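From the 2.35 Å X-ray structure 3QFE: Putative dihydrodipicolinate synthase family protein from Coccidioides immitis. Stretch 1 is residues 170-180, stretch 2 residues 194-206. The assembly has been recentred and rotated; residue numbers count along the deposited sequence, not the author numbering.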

# COMPACT_ATOMS: atom_id res chain seq x y z
N ASN A 170 -9.12 -1.98 -18.97
CA ASN A 170 -8.98 -2.74 -17.73
C ASN A 170 -7.87 -2.19 -16.82
O ASN A 170 -7.66 -2.69 -15.71
CB ASN A 170 -8.78 -4.22 -18.06
CG ASN A 170 -8.94 -5.12 -16.86
OD1 ASN A 170 -9.82 -4.92 -16.02
ND2 ASN A 170 -8.09 -6.14 -16.77
N VAL A 171 -7.13 -1.19 -17.30
CA VAL A 171 -6.16 -0.50 -16.46
C VAL A 171 -6.91 0.64 -15.81
O VAL A 171 -7.49 1.49 -16.50
CB VAL A 171 -4.94 0.02 -17.24
CG1 VAL A 171 -4.19 1.10 -16.45
CG2 VAL A 171 -4.01 -1.15 -17.63
N VAL A 172 -6.91 0.65 -14.48
CA VAL A 172 -7.74 1.58 -13.73
C VAL A 172 -7.00 2.53 -12.76
O VAL A 172 -7.63 3.21 -11.96
CB VAL A 172 -8.85 0.82 -12.94
CG1 VAL A 172 -9.83 0.15 -13.91
CG2 VAL A 172 -8.24 -0.19 -11.97
N GLY A 173 -5.67 2.56 -12.83
CA GLY A 173 -4.92 3.48 -12.00
C GLY A 173 -3.42 3.25 -12.05
O GLY A 173 -2.96 2.40 -12.80
N VAL A 174 -2.69 4.01 -11.24
CA VAL A 174 -1.23 3.92 -11.13
C VAL A 174 -0.90 4.29 -9.68
O VAL A 174 -1.55 5.17 -9.13
CB VAL A 174 -0.49 4.88 -12.16
CG1 VAL A 174 -0.89 6.36 -11.99
CG2 VAL A 174 1.02 4.76 -12.05
N LYS A 175 0.02 3.57 -9.03
CA LYS A 175 0.65 4.04 -7.82
C LYS A 175 1.99 4.62 -8.21
O LYS A 175 2.85 3.92 -8.73
CB LYS A 175 0.86 2.91 -6.80
CG LYS A 175 1.73 3.31 -5.56
CD LYS A 175 1.76 2.21 -4.49
CE LYS A 175 2.90 2.37 -3.42
NZ LYS A 175 2.86 1.25 -2.33
N LEU A 176 2.17 5.92 -7.96
CA LEU A 176 3.47 6.58 -8.13
C LEU A 176 4.19 6.62 -6.78
O LEU A 176 3.62 7.07 -5.79
CB LEU A 176 3.28 7.99 -8.67
CG LEU A 176 2.43 8.16 -9.93
CD1 LEU A 176 1.90 9.57 -10.02
CD2 LEU A 176 3.25 7.83 -11.16
N THR A 177 5.42 6.13 -6.70
CA THR A 177 6.07 6.01 -5.40
C THR A 177 6.61 7.36 -4.96
O THR A 177 6.34 7.80 -3.82
CB THR A 177 7.21 4.99 -5.40
OG1 THR A 177 8.16 5.35 -6.42
CG2 THR A 177 6.65 3.55 -5.61
N CYS A 178 7.36 8.01 -5.86
CA CYS A 178 7.78 9.40 -5.69
C CYS A 178 6.94 10.27 -6.63
O CYS A 178 7.36 10.59 -7.73
CB CYS A 178 9.28 9.55 -6.01
N ALA A 179 5.74 10.63 -6.18
CA ALA A 179 4.81 11.43 -6.99
C ALA A 179 5.10 12.90 -6.82
O ALA A 179 5.26 13.39 -5.69
CB ALA A 179 3.36 11.14 -6.60
N SER A 180 5.14 13.61 -7.94
CA SER A 180 5.27 15.05 -7.97
C SER A 180 3.90 15.68 -8.20
O SER A 180 2.95 15.00 -8.62
CB SER A 180 6.22 15.46 -9.09
OG SER A 180 5.84 14.86 -10.31
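Stretch 2 194-206: AAFSVFGGQSDFL

Stretch 2 lies alongside stretch 1 as a neighbouring parallel strand. Residues 171-176 form the strand of stretch 1, and the strand of stretch 2 begins at Ser197 and runs through Phe199; their N-to-C directions differ by 12°, and their axes approach to 4.8 Å, the spacing expected of adjacent strands in a sheet. The register is constant: from Val172 to Thr177 each residue faces the one 24 positions later. Gly173 CA lies 4.4 Å from Ser197 CA, Val174 CA 5.3 Å from Val198 CA, and Lys175 CA 4.7 Å from Phe199 CA.

Four backbone hydrogen bonds fix this register. Ser197 N donates to Val172 O at 3.0 Å (N-H...O angle 149°), and Ser197 O accepts from Val174 N at 3.1 Å (153°). The same pattern recurs two residues on, where Phe199 N donates to Val174 O at 2.9 Å (155°) and Phe199 O accepts from Leu176 N at 2.9 Å (164°). Ser197 and Phe199 thus each bridge two residues of stretch 1 that flank their register partner, the signature of parallel pairing. Two CA-H...O contacts supplement the ladder: Phe196 CA to Val172 O at 3.4 Å and Lys175 CA to Phe199 O at 3.6 Å.

Before the strand, stretch 2 is extended at Phe196 (phi/psi -168/131), and this residue contributes the largest covered area in the contact, 75 Å². Its CA-to-CB bond points sideways, yet the ring comes back over stretch 1. Gly173 CA sits 3.6 Å from the centroid of the Phe196 ring and 16° off the ring normal, a CH-pi contact over the face. Val171 CG1 meets the ring edge, 3.9 Å from Phe196 CE1, while Val174 CG1 lies 3.7 Å from Phe196 CE2. Gly173 also packs tightly against the neighbouring backbone: an ideal CB there would fall 2.6 Å from Ser197 O, a clash, so the close approach depends on the absent side chain.

Val174, Leu176 and Val198 share one face of the sheet. There Val198 CG1 is 4.1 Å from Val174 CG1 and 3.6 Å from Leu176 CD1, so the Val198 side chain touches both. Lys175, Ser197 and Phe199 point to the other face; the lysine is fully extended, all four chi angles being t.

Toward the C-terminal end of the contact, Ala179 CB, whose CA-to-CB bond points toward stretch 2, lies 4.0 Å from Gly200 CA, and the backbone O of Thr177 is 3.9 Å from Gly201 CA. Altogether the two stretches bury 597 Å², both sides summed.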

# COMPACT_ATOMS: atom_id res chain seq x y z
N ALA A 194 -13.01 9.24 -13.36
CA ALA A 194 -14.04 8.19 -13.33
C ALA A 194 -13.57 6.88 -13.95
O ALA A 194 -14.19 5.83 -13.72
CB ALA A 194 -15.33 8.68 -14.01
N ALA A 195 -12.48 6.94 -14.71
CA ALA A 195 -11.91 5.76 -15.34
C ALA A 195 -10.52 5.38 -14.81
O ALA A 195 -9.94 4.39 -15.25
CB ALA A 195 -11.86 5.95 -16.85
N PHE A 196 -9.97 6.17 -13.89
CA PHE A 196 -8.56 6.04 -13.56
C PHE A 196 -8.21 6.82 -12.29
O PHE A 196 -8.57 7.97 -12.15
CB PHE A 196 -7.72 6.52 -14.76
CG PHE A 196 -6.25 6.20 -14.68
CD1 PHE A 196 -5.75 5.04 -15.24
CD2 PHE A 196 -5.36 7.09 -14.09
CE1 PHE A 196 -4.38 4.75 -15.19
CE2 PHE A 196 -3.99 6.82 -14.03
CZ PHE A 196 -3.50 5.64 -14.59
N SER A 197 -7.50 6.16 -11.36
CA SER A 197 -7.18 6.73 -10.05
C SER A 197 -5.66 6.85 -9.91
O SER A 197 -4.94 5.85 -10.03
CB SER A 197 -7.70 5.82 -8.91
OG SER A 197 -9.11 5.78 -8.87
N VAL A 198 -5.17 8.05 -9.64
CA VAL A 198 -3.76 8.23 -9.36
C VAL A 198 -3.50 8.16 -7.85
O VAL A 198 -4.18 8.81 -7.05
CB VAL A 198 -3.25 9.58 -9.89
CG1 VAL A 198 -1.73 9.67 -9.72
CG2 VAL A 198 -3.63 9.79 -11.37
N PHE A 199 -2.52 7.38 -7.44
CA PHE A 199 -2.18 7.32 -6.02
C PHE A 199 -0.76 7.76 -5.84
O PHE A 199 0.12 7.34 -6.58
CB PHE A 199 -2.32 5.90 -5.47
CG PHE A 199 -3.72 5.38 -5.45
CD1 PHE A 199 -4.59 5.69 -4.40
CD2 PHE A 199 -4.18 4.56 -6.47
CE1 PHE A 199 -5.92 5.19 -4.38
CE2 PHE A 199 -5.49 4.05 -6.45
CZ PHE A 199 -6.36 4.37 -5.40
N GLY A 200 -0.53 8.63 -4.87
CA GLY A 200 0.81 8.96 -4.42
C GLY A 200 1.18 7.89 -3.42
O GLY A 200 0.30 7.25 -2.88
N GLY A 201 2.47 7.69 -3.19
CA GLY A 201 2.93 6.70 -2.23
C GLY A 201 3.42 7.35 -0.96
O GLY A 201 3.80 6.68 -0.01
N GLN A 202 3.40 8.68 -0.93
CA GLN A 202 3.97 9.43 0.17
C GLN A 202 2.88 10.21 0.90
O GLN A 202 2.13 10.96 0.26
CB GLN A 202 5.08 10.37 -0.34
N SER A 203 2.78 9.98 2.21
CA SER A 203 1.93 10.77 3.11
C SER A 203 2.37 12.24 3.10
O SER A 203 1.53 13.14 3.03
CB SER A 203 1.96 10.18 4.54
OG SER A 203 1.23 10.97 5.48
N ASP A 204 3.69 12.47 3.16
CA ASP A 204 4.29 13.81 3.05
C ASP A 204 4.07 14.51 1.68
O ASP A 204 4.40 15.70 1.52
CB ASP A 204 5.79 13.74 3.37
N PHE A 205 3.54 13.78 0.69
CA PHE A 205 3.22 14.38 -0.60
C PHE A 205 1.77 14.84 -0.63
O PHE A 205 1.42 15.79 -1.34
CB PHE A 205 3.48 13.40 -1.75
N LEU A 206 0.95 14.16 0.19
CA LEU A 206 -0.53 14.24 0.17
C LEU A 206 -1.14 15.65 0.36
O LEU A 206 -2.23 15.92 -0.15
CB LEU A 206 -1.14 13.22 1.15
CG LEU A 206 -2.59 13.34 1.66
CD1 LEU A 206 -3.62 13.11 0.54
CD2 LEU A 206 -2.83 12.38 2.81